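Long-range contacts in superoxide dismutase [Fe] (Aquifex pyrophilus, PDB 1COJ), which catalyses the dismutation of superoxide radicals to hydrogen peroxide and dioxygen with one iron ion bound in each subunit: residues 79-84 / 161-166; 124-129 / 144-149; 85-90 / 186-191; 17-22 / 178-183. One frame throughout, in Å; residues are numbered along the deposited sequence.

Interaction 1. Residues 79-84 / 161-166; sequences VLHELY and VIDTYE. With FE (Fe (III) ion), chain B.
His81 and Asp163 meet through the iron ion: His81 NE2 binds it at 2.2 Å and Asp163 OD2 at 1.9 Å. The imidazole and carboxylate planes stand 85° apart. On the carboxylate, the second oxygen is also engaged, since Asp163 OD1 accepts from Tyr165 N at 3.0 Å in an Asx turn, the donor lying above the carboxylate plane, and weakly from the iron-bound water. On the side of the imidazole away from the iron, His81 ND1 is hydrogen-bonded to Gly77 O, which helps fix the rotation of the ring.

In Tyr84, chi1 (172°) sets CG anti to the backbone N. Asp163 CB lies over one face of the ring, 4.0 Å from the Tyr84 centroid and displaced toward the rim, while Val161 O lies in the ring plane at the edge, 3.4 Å from Tyr84 CD1. An alanine in place of Tyr84 would probably leave Asp163 CB without its CH-pi partner and Tyr180 OH without one of its hydrogen-bond partners.

Apolar packing sets Val161 CG2 4.1 Å from Leu83 CB, with CG1 near Leu80. His27 and His167 complete the three-histidine, one-aspartate site of iron/manganese superoxide dismutases, built between the alpha-hairpin and C-terminal domains.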
# COMPACT_ATOMS: atom_id res chain seq x y z
N VAL A 79 15.33 12.13 -4.09
CA VAL A 79 16.33 11.95 -3.04
C VAL A 79 17.05 10.61 -3.07
O VAL A 79 18.28 10.57 -3.04
CB VAL A 79 15.70 12.18 -1.64
CG1 VAL A 79 16.69 11.81 -0.55
CG2 VAL A 79 15.27 13.64 -1.48
N LEU A 80 16.29 9.52 -3.12
CA LEU A 80 16.87 8.18 -3.13
C LEU A 80 17.77 7.96 -4.35
O LEU A 80 18.83 7.36 -4.23
CB LEU A 80 15.76 7.12 -3.05
CG LEU A 80 15.35 6.62 -1.66
CD1 LEU A 80 15.62 7.62 -0.56
CD2 LEU A 80 13.89 6.21 -1.68
N HIS A 81 17.35 8.48 -5.51
CA HIS A 81 18.17 8.33 -6.71
C HIS A 81 19.46 9.13 -6.60
O HIS A 81 20.52 8.66 -7.02
CB HIS A 81 17.39 8.71 -7.97
CG HIS A 81 16.51 7.61 -8.47
ND1 HIS A 81 15.18 7.47 -8.14
CD2 HIS A 81 16.81 6.54 -9.25
CE1 HIS A 81 14.73 6.34 -8.68
NE2 HIS A 81 15.68 5.74 -9.37
N GLU A 82 19.39 10.32 -6.01
CA GLU A 82 20.59 11.14 -5.86
C GLU A 82 21.59 10.47 -4.92
O GLU A 82 22.80 10.55 -5.14
CB GLU A 82 20.23 12.54 -5.38
CG GLU A 82 19.47 13.31 -6.43
CD GLU A 82 19.21 14.76 -6.06
OE1 GLU A 82 18.78 15.51 -6.95
OE2 GLU A 82 19.43 15.14 -4.89
N LEU A 83 21.08 9.80 -3.89
CA LEU A 83 21.93 9.10 -2.93
C LEU A 83 22.54 7.85 -3.58
O LEU A 83 23.67 7.46 -3.28
CB LEU A 83 21.12 8.70 -1.69
CG LEU A 83 20.64 9.83 -0.77
CD1 LEU A 83 19.60 9.31 0.19
CD2 LEU A 83 21.83 10.41 -0.01
N TYR A 84 21.77 7.25 -4.48
CA TYR A 84 22.19 6.05 -5.20
C TYR A 84 23.30 6.35 -6.22
O TYR A 84 24.40 5.80 -6.13
CB TYR A 84 20.96 5.44 -5.88
CG TYR A 84 21.22 4.29 -6.83
CD1 TYR A 84 21.52 3.02 -6.34
CD2 TYR A 84 21.10 4.46 -8.20
CE1 TYR A 84 21.68 1.94 -7.21
CE2 TYR A 84 21.26 3.39 -9.08
CZ TYR A 84 21.54 2.13 -8.58
OH TYR A 84 21.62 1.05 -9.44
N VAL A 161 22.29 3.09 -0.16
CA VAL A 161 20.98 2.94 -0.79
C VAL A 161 21.06 2.10 -2.06
O VAL A 161 21.78 2.44 -3.00
CB VAL A 161 20.38 4.33 -1.13
CG1 VAL A 161 19.03 4.18 -1.78
CG2 VAL A 161 20.26 5.18 0.12
N ILE A 162 20.32 0.99 -2.09
CA ILE A 162 20.31 0.11 -3.26
C ILE A 162 18.93 0.12 -3.91
O ILE A 162 17.92 -0.17 -3.26
CB ILE A 162 20.65 -1.36 -2.89
CG1 ILE A 162 21.93 -1.42 -2.05
CG2 ILE A 162 20.82 -2.19 -4.16
CD1 ILE A 162 22.32 -2.84 -1.63
N ASP A 163 18.89 0.48 -5.18
CA ASP A 163 17.66 0.52 -5.95
C ASP A 163 17.34 -0.90 -6.42
O ASP A 163 18.16 -1.52 -7.10
CB ASP A 163 17.84 1.43 -7.17
CG ASP A 163 16.53 1.73 -7.88
OD1 ASP A 163 15.48 1.20 -7.47
OD2 ASP A 163 16.54 2.54 -8.83
N THR A 164 16.16 -1.42 -6.07
CA THR A 164 15.79 -2.75 -6.51
C THR A 164 14.64 -2.73 -7.51
O THR A 164 14.07 -3.76 -7.84
CB THR A 164 15.47 -3.71 -5.32
OG1 THR A 164 14.34 -3.23 -4.59
CG2 THR A 164 16.66 -3.82 -4.39
N TYR A 165 14.27 -1.53 -7.97
CA TYR A 165 13.21 -1.41 -8.97
C TYR A 165 13.76 -2.12 -10.20
O TYR A 165 14.96 -2.06 -10.47
CB TYR A 165 12.96 0.05 -9.35
CG TYR A 165 11.88 0.74 -8.55
CD1 TYR A 165 10.68 1.11 -9.14
CD2 TYR A 165 12.08 1.06 -7.20
CE1 TYR A 165 9.69 1.79 -8.42
CE2 TYR A 165 11.09 1.74 -6.46
CZ TYR A 165 9.90 2.10 -7.08
OH TYR A 165 8.92 2.80 -6.38
N GLU A 166 12.88 -2.75 -10.97
CA GLU A 166 13.30 -3.48 -12.15
C GLU A 166 14.07 -2.66 -13.19
O GLU A 166 14.97 -3.18 -13.84
CB GLU A 166 12.10 -4.18 -12.79
CG GLU A 166 11.49 -5.20 -11.85
CD GLU A 166 10.28 -5.91 -12.42
OE1 GLU A 166 9.47 -5.27 -13.13
OE2 GLU A 166 10.13 -7.11 -12.12
FE FE B . 15.37 3.66 -9.91
O HOH W 1 13.92 3.35 -8.57

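Interaction 2. Residues 124-129 / 144-149; sequences AFRGWA and GLDAHN
Trp128 and His148 are joined rim to rim by a hydrogen bond from NE1 to ND1 of 2.9 Å, each partner near the plane of the other's ring although the ring planes are 52° apart. Phe125 offers a ring face to Gly144, whose CA sits over its centre at 3.6 Å from the centroid; there is no room for a beta carbon on Gly144 against this ring. Asp146 crosses Arg126 obliquely: OD2 accepts from Arg126 N at 3.1 Å with an N-H...O angle of 167°, and OD1 forms a long salt bridge to NH1 that is electrostatic alone, the oxygen lying well out of the guanidinium plane.

Between these side chains lies the open end of the antiparallel hairpin of strands 128-134 and 139-145, where the first strand begins and the second ends. Leu145 N donates to Trp128 O at 2.8 Å, and Leu145 O accepts from both Trp128 N and, weakly, Gly127 N, a classic beta bulge.

In the second shell, His148 NE2 is bonded to Tyr35 OH and its ring stacks on Tyr165, while the Trp128 indole meets the iron ligand His81 edge-to-face. A phenylalanine in place of Trp128 would probably leave His148 ND1 without its indole donor. Farther out, Asp146 OD1 pairs with Arg65 of a second subunit, and Arg126 NH2 reaches Gln59 O of that subunit and Glu70 of a third.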
# COMPACT_ATOMS: atom_id res chain seq x y z
N ALA A 124 14.73 -9.29 -0.87
CA ALA A 124 13.40 -9.37 -0.27
C ALA A 124 12.46 -8.20 -0.57
O ALA A 124 11.25 -8.34 -0.43
CB ALA A 124 13.52 -9.57 1.24
N PHE A 125 13.02 -7.06 -0.95
CA PHE A 125 12.20 -5.89 -1.23
C PHE A 125 12.02 -5.45 -2.66
O PHE A 125 12.92 -5.55 -3.49
CB PHE A 125 12.58 -4.74 -0.30
CG PHE A 125 12.15 -4.98 1.11
CD1 PHE A 125 10.90 -4.55 1.55
CD2 PHE A 125 12.95 -5.73 1.96
CE1 PHE A 125 10.45 -4.88 2.82
CE2 PHE A 125 12.51 -6.07 3.23
CZ PHE A 125 11.26 -5.65 3.66
N ARG A 126 10.82 -4.96 -2.94
CA ARG A 126 10.41 -4.55 -4.28
C ARG A 126 10.81 -3.16 -4.74
O ARG A 126 10.62 -2.83 -5.91
CB ARG A 126 8.90 -4.74 -4.40
CG ARG A 126 8.46 -6.14 -3.99
CD ARG A 126 6.96 -6.27 -3.77
NE ARG A 126 6.63 -7.59 -3.25
CZ ARG A 126 5.44 -7.96 -2.78
NH1 ARG A 126 4.43 -7.10 -2.75
NH2 ARG A 126 5.26 -9.18 -2.31
N GLY A 127 11.36 -2.36 -3.83
CA GLY A 127 11.75 -1.01 -4.19
C GLY A 127 13.18 -0.59 -3.89
O GLY A 127 13.91 -0.18 -4.80
N TRP A 128 13.58 -0.66 -2.62
CA TRP A 128 14.92 -0.26 -2.20
C TRP A 128 15.37 -1.03 -0.96
O TRP A 128 14.54 -1.60 -0.24
CB TRP A 128 14.95 1.23 -1.81
CG TRP A 128 14.51 2.20 -2.87
CD1 TRP A 128 13.23 2.52 -3.20
CD2 TRP A 128 15.35 2.98 -3.73
NE1 TRP A 128 13.22 3.44 -4.22
CE2 TRP A 128 14.51 3.74 -4.56
CE3 TRP A 128 16.74 3.10 -3.88
CZ2 TRP A 128 15.00 4.62 -5.53
CZ3 TRP A 128 17.24 3.98 -4.85
CH2 TRP A 128 16.37 4.73 -5.66
N ALA A 129 16.67 -1.03 -0.72
CA ALA A 129 17.26 -1.66 0.46
C ALA A 129 18.18 -0.56 0.98
O ALA A 129 19.05 -0.07 0.25
CB ALA A 129 18.05 -2.90 0.09
N GLY A 144 14.07 -1.95 4.39
CA GLY A 144 13.67 -2.31 3.04
C GLY A 144 12.39 -1.57 2.67
O GLY A 144 11.50 -1.41 3.51
N LEU A 145 12.30 -1.12 1.43
CA LEU A 145 11.12 -0.39 0.96
C LEU A 145 10.52 -1.11 -0.24
O LEU A 145 11.25 -1.67 -1.06
CB LEU A 145 11.50 1.03 0.52
CG LEU A 145 12.45 1.91 1.33
CD1 LEU A 145 12.47 3.30 0.71
CD2 LEU A 145 12.03 2.00 2.77
N ASP A 146 9.19 -1.10 -0.34
CA ASP A 146 8.54 -1.73 -1.49
C ASP A 146 8.30 -0.74 -2.62
O ASP A 146 7.91 -1.12 -3.73
CB ASP A 146 7.23 -2.40 -1.07
CG ASP A 146 7.40 -3.89 -0.81
OD1 ASP A 146 6.39 -4.55 -0.50
OD2 ASP A 146 8.53 -4.40 -0.92
N ALA A 147 8.55 0.54 -2.34
CA ALA A 147 8.40 1.63 -3.31
C ALA A 147 9.12 2.83 -2.72
O ALA A 147 9.59 2.78 -1.59
CB ALA A 147 6.92 1.94 -3.54
N HIS A 148 9.22 3.93 -3.47
CA HIS A 148 9.91 5.12 -2.98
C HIS A 148 9.34 5.62 -1.66
O HIS A 148 10.08 6.11 -0.80
CB HIS A 148 9.82 6.27 -3.99
CG HIS A 148 10.27 5.92 -5.37
ND1 HIS A 148 11.42 5.21 -5.63
CD2 HIS A 148 9.74 6.20 -6.59
CE1 HIS A 148 11.58 5.06 -6.93
NE2 HIS A 148 10.56 5.66 -7.54
N ASN A 149 8.02 5.47 -1.48
CA ASN A 149 7.32 5.95 -0.29
C ASN A 149 6.55 4.90 0.50
O ASN A 149 5.55 5.21 1.15
CB ASN A 149 6.37 7.09 -0.69
CG ASN A 149 5.28 6.65 -1.69
OD1 ASN A 149 4.37 7.41 -1.99
ND2 ASN A 149 5.37 5.43 -2.18

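Interaction 3. Residues 85-90 / 186-191; sequences FGMLTP and KNINWD
Met87 reaches across to Ile188 with the end of its side chain. From CB, the chain leaves with CG set between the backbone N and the carbonyl carbon (chi1 67°), and SD continues anti, lying close to Val161 N of strand 157-163. The bend at chi3 (-77°) then places Met87 CE against Ile188, 3.9 Å from CG2 and 4.1 Å from CG1. The two side chains lie side by side and point the same way, and Val193 of helix 190-207 touches both. Beyond Met87, Ile188 CG2 sits over the centre of one face of the Trp190 ring. Leu88 CD2 packs on Asn187 CB at 4.0 Å, while Phe184 of helix 177-186 touches both Leu88 and Met87.

The backbones run beside this apolar layer as a single bridge between Leu88 and Ile188. Asn189 N donates to Met87 O at 2.9 Å, and Thr89 N donates to Asn187 O at 2.9 Å, the latter donor lying in the carbonyl plane. Asn187 O also receives the CA-H of Leu88. The bridge ties the segment following helix 63-86, in the alpha-hairpin domain, to the turn between helices 177-186 and 190-207 of the C-terminal domain.

Asn189 is the N-cap of helix 190-207, its OD1 accepting weakly from Asp191 N. Asn189 ND2 lies 2.9 Å from Thr89 OG1 and donates to a water that in turn donates to Gly86 O and, weakly, to Leu88 O.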
# COMPACT_ATOMS: atom_id res chain seq x y z
N PHE A 85 23.02 7.23 -7.18
CA PHE A 85 24.00 7.59 -8.20
C PHE A 85 25.24 8.23 -7.59
O PHE A 85 26.37 7.91 -7.98
CB PHE A 85 23.38 8.54 -9.22
CG PHE A 85 22.31 7.92 -10.07
CD1 PHE A 85 22.55 6.74 -10.77
CD2 PHE A 85 21.06 8.52 -10.19
CE1 PHE A 85 21.57 6.17 -11.57
CE2 PHE A 85 20.07 7.96 -10.99
CZ PHE A 85 20.33 6.78 -11.68
N GLY A 86 25.03 9.10 -6.61
CA GLY A 86 26.12 9.79 -5.95
C GLY A 86 27.15 8.95 -5.25
O GLY A 86 28.26 9.41 -4.99
N MET A 87 26.82 7.70 -4.95
CA MET A 87 27.76 6.84 -4.26
C MET A 87 28.38 5.77 -5.16
O MET A 87 28.98 4.81 -4.65
CB MET A 87 27.12 6.19 -3.03
CG MET A 87 26.00 5.20 -3.34
SD MET A 87 25.36 4.41 -1.86
CE MET A 87 26.65 3.24 -1.54
N LEU A 88 28.25 5.92 -6.47
CA LEU A 88 28.81 4.96 -7.42
C LEU A 88 29.97 5.55 -8.23
O LEU A 88 29.85 6.64 -8.79
CB LEU A 88 27.73 4.44 -8.37
CG LEU A 88 26.62 3.58 -7.74
CD1 LEU A 88 25.48 3.41 -8.73
CD2 LEU A 88 27.18 2.23 -7.31
N THR A 89 31.11 4.85 -8.23
CA THR A 89 32.30 5.25 -8.98
C THR A 89 32.84 4.00 -9.64
O THR A 89 32.81 2.93 -9.03
CB THR A 89 33.41 5.85 -8.08
OG1 THR A 89 32.82 6.60 -7.02
CG2 THR A 89 34.28 6.78 -8.83
N PRO A 90 33.34 4.11 -10.89
CA PRO A 90 33.87 2.94 -11.60
C PRO A 90 34.94 2.17 -10.81
O PRO A 90 35.98 2.72 -10.45
CB PRO A 90 34.43 3.55 -12.89
CG PRO A 90 34.63 5.01 -12.57
CD PRO A 90 33.41 5.30 -11.74
N LYS A 186 30.66 -3.62 -6.02
CA LYS A 186 31.97 -3.42 -6.64
C LYS A 186 32.24 -1.96 -6.99
O LYS A 186 33.39 -1.57 -7.19
CB LYS A 186 32.10 -4.23 -7.94
CG LYS A 186 32.18 -5.73 -7.78
CD LYS A 186 32.67 -6.35 -9.08
CE LYS A 186 32.56 -7.87 -9.06
NZ LYS A 186 31.15 -8.34 -9.17
N ASN A 187 31.19 -1.15 -7.07
CA ASN A 187 31.36 0.25 -7.43
C ASN A 187 31.06 1.26 -6.34
O ASN A 187 30.88 2.45 -6.63
CB ASN A 187 30.51 0.57 -8.67
CG ASN A 187 30.95 -0.22 -9.88
OD1 ASN A 187 30.39 -1.26 -10.20
ND2 ASN A 187 31.94 0.29 -10.57
N ILE A 188 31.06 0.83 -5.08
CA ILE A 188 30.77 1.74 -3.98
C ILE A 188 31.90 2.72 -3.70
O ILE A 188 33.06 2.34 -3.56
CB ILE A 188 30.42 0.98 -2.68
CG1 ILE A 188 29.10 0.22 -2.85
CG2 ILE A 188 30.32 1.95 -1.51
CD1 ILE A 188 28.67 -0.57 -1.63
N ASN A 189 31.54 4.01 -3.67
CA ASN A 189 32.49 5.06 -3.37
C ASN A 189 32.45 5.25 -1.86
O ASN A 189 31.59 5.96 -1.33
CB ASN A 189 32.09 6.36 -4.08
CG ASN A 189 33.11 7.47 -3.88
OD1 ASN A 189 33.87 7.48 -2.90
ND2 ASN A 189 33.13 8.40 -4.80
N TRP A 190 33.37 4.59 -1.16
CA TRP A 190 33.43 4.67 0.30
C TRP A 190 33.76 6.04 0.87
O TRP A 190 33.48 6.29 2.04
CB TRP A 190 34.37 3.61 0.85
CG TRP A 190 33.80 2.24 0.68
CD1 TRP A 190 34.15 1.31 -0.25
CD2 TRP A 190 32.74 1.66 1.46
NE1 TRP A 190 33.36 0.19 -0.12
CE2 TRP A 190 32.50 0.38 0.93
CE3 TRP A 190 31.98 2.11 2.55
CZ2 TRP A 190 31.52 -0.47 1.45
CZ3 TRP A 190 31.01 1.26 3.07
CH2 TRP A 190 30.78 -0.01 2.52
N ASP A 191 34.34 6.92 0.06
CA ASP A 191 34.65 8.27 0.53
C ASP A 191 33.32 8.95 0.82
O ASP A 191 33.16 9.62 1.84
CB ASP A 191 35.41 9.05 -0.54
CG ASP A 191 36.86 8.60 -0.70
OD1 ASP A 191 37.28 7.64 -0.02
OD2 ASP A 191 37.58 9.22 -1.50
O HOH W 2 30.77 8.69 -6.45

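Interaction 4. Residues 17-22 / 178-183; sequences EGISNE and PPYIDA
Tyr180 brings the aromatic ring to this contact, and Ile19 CD1 approaches that ring obliquely, 4.2 Å from CE1. A second ring, that of Tyr169, meets Tyr180 with its plane turned by about 25°. The phenol oxygen is directed into the core, where Tyr180 OH is hydrogen-bonded to the backbone oxygen of the iron ligand Asp163 and to Tyr84 OH.

Ile19 reaches the helix with its longer branch. Its CG1 is anti to the carbonyl carbon (chi1 -60°) and lies 4.0 Å from Ala183 CB, and CD1 extends from there to the tyrosine, so a single branch touches two residues that lie three apart on helix 177-186. Ala183 CB also rests against the backbone of Gly18, 3.9 Å from its carbonyl oxygen. A beta carbon on Gly18 would collide with Ala183 CB and, at the positive phi of this residue (100°), would also press on the carbonyl oxygen of Glu17.

Around this packing the polar groups turn to other partners: Gly18 O accepts from Tyr173 OH, and Ser20, the N-cap of helix 21-47, uses OG to hold Gln23 N and to bond Asp172. The contact thus lays the lead-in to the first hairpin helix on a helix of the C-terminal domain. With no hydrogen bond passing between the two segments, their fit depends on close van der Waals packing of small and branched groups beside a tyrosine held by polar bonds near the metal site.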
# COMPACT_ATOMS: atom_id res chain seq x y z
N GLU A 17 31.71 -0.77 -13.30
CA GLU A 17 32.11 -2.16 -13.46
C GLU A 17 30.90 -3.07 -13.17
O GLU A 17 30.52 -3.27 -12.02
CB GLU A 17 33.26 -2.46 -12.49
CG GLU A 17 33.92 -3.81 -12.68
CD GLU A 17 35.06 -4.02 -11.70
OE1 GLU A 17 35.93 -3.12 -11.59
OE2 GLU A 17 35.09 -5.09 -11.05
N GLY A 18 30.31 -3.61 -14.23
CA GLY A 18 29.17 -4.50 -14.06
C GLY A 18 27.82 -3.83 -14.30
O GLY A 18 26.79 -4.50 -14.33
N ILE A 19 27.83 -2.51 -14.44
CA ILE A 19 26.61 -1.76 -14.70
C ILE A 19 26.93 -0.87 -15.90
O ILE A 19 27.67 0.11 -15.79
CB ILE A 19 26.18 -0.93 -13.48
CG1 ILE A 19 25.93 -1.85 -12.27
CG2 ILE A 19 24.90 -0.15 -13.79
CD1 ILE A 19 25.63 -1.13 -10.97
N SER A 20 26.39 -1.24 -17.06
CA SER A 20 26.65 -0.53 -18.30
C SER A 20 26.08 0.88 -18.41
O SER A 20 25.18 1.27 -17.66
CB SER A 20 26.13 -1.35 -19.47
OG SER A 20 24.71 -1.32 -19.53
N ASN A 21 26.59 1.62 -19.38
CA ASN A 21 26.13 2.99 -19.64
C ASN A 21 24.73 2.90 -20.23
O ASN A 21 23.90 3.79 -20.04
CB ASN A 21 27.06 3.71 -20.62
CG ASN A 21 28.43 3.96 -20.04
OD1 ASN A 21 29.42 4.12 -20.75
ND2 ASN A 21 28.48 4.09 -18.74
N GLU A 22 24.48 1.80 -20.94
CA GLU A 22 23.18 1.56 -21.55
C GLU A 22 22.12 1.44 -20.46
O GLU A 22 20.98 1.86 -20.64
CB GLU A 22 23.22 0.28 -22.39
CG GLU A 22 21.93 -0.02 -23.15
CD GLU A 22 21.97 -1.31 -23.96
OE1 GLU A 22 21.09 -1.49 -24.83
OE2 GLU A 22 22.88 -2.15 -23.75
N PRO A 178 20.52 -10.93 -8.27
CA PRO A 178 21.78 -11.20 -7.54
C PRO A 178 23.07 -10.65 -8.18
O PRO A 178 23.88 -10.02 -7.49
CB PRO A 178 21.79 -12.72 -7.43
CG PRO A 178 20.35 -13.04 -7.28
CD PRO A 178 19.70 -12.15 -8.33
N PRO A 179 23.30 -10.91 -9.48
CA PRO A 179 24.53 -10.39 -10.07
C PRO A 179 24.57 -8.86 -10.07
O PRO A 179 25.65 -8.27 -10.02
CB PRO A 179 24.50 -10.97 -11.49
CG PRO A 179 23.05 -11.19 -11.75
CD PRO A 179 22.56 -11.73 -10.45
N TYR A 180 23.40 -8.23 -10.11
CA TYR A 180 23.32 -6.77 -10.08
C TYR A 180 23.75 -6.26 -8.71
O TYR A 180 24.49 -5.27 -8.60
CB TYR A 180 21.90 -6.31 -10.42
CG TYR A 180 21.53 -4.95 -9.88
CD1 TYR A 180 22.15 -3.78 -10.35
CD2 TYR A 180 20.57 -4.82 -8.88
CE1 TYR A 180 21.81 -2.52 -9.84
CE2 TYR A 180 20.22 -3.57 -8.36
CZ TYR A 180 20.84 -2.42 -8.84
OH TYR A 180 20.50 -1.20 -8.33
N ILE A 181 23.30 -6.94 -7.66
CA ILE A 181 23.65 -6.54 -6.29
C ILE A 181 25.16 -6.64 -6.10
O ILE A 181 25.78 -5.76 -5.50
CB ILE A 181 22.91 -7.41 -5.25
CG1 ILE A 181 21.39 -7.26 -5.43
CG2 ILE A 181 23.30 -6.98 -3.84
CD1 ILE A 181 20.57 -8.26 -4.64
N ASP A 182 25.77 -7.71 -6.63
CA ASP A 182 27.21 -7.88 -6.52
C ASP A 182 27.92 -6.74 -7.25
O ASP A 182 28.89 -6.18 -6.73
CB ASP A 182 27.65 -9.22 -7.12
CG ASP A 182 27.19 -10.42 -6.30
OD1 ASP A 182 27.04 -10.28 -5.07
OD2 ASP A 182 26.98 -11.50 -6.89
N ALA A 183 27.43 -6.40 -8.43
CA ALA A 183 28.02 -5.32 -9.22
C ALA A 183 27.93 -3.99 -8.47
O ALA A 183 28.88 -3.21 -8.47
CB ALA A 183 27.33 -5.22 -10.58

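Interactions 1 and 2 form the buried centre, sharing the sheet in which strands 157-163 and 128-134 are neighbours: Ile162 and Thr164 bond to the backbone of Ala129 and Gly127. Interaction 1 combines metal coordination with aromatic and apolar packing, whereas interaction 2 mixes hairpin bonds with charges that reach other subunits. Interaction 3, partly buried, continues from the same helix 63-86 and relies on a backbone bridge. Interaction 4 lies farthest out, with an exposed edge at Glu17 and Gly18, and is apolar, yet a tyrosine hydroxyl ties it to interaction 1. Interactions 1, 3 and 4 all join the alpha-hairpin and C-terminal domains, while interaction 2 lies wholly within the latter.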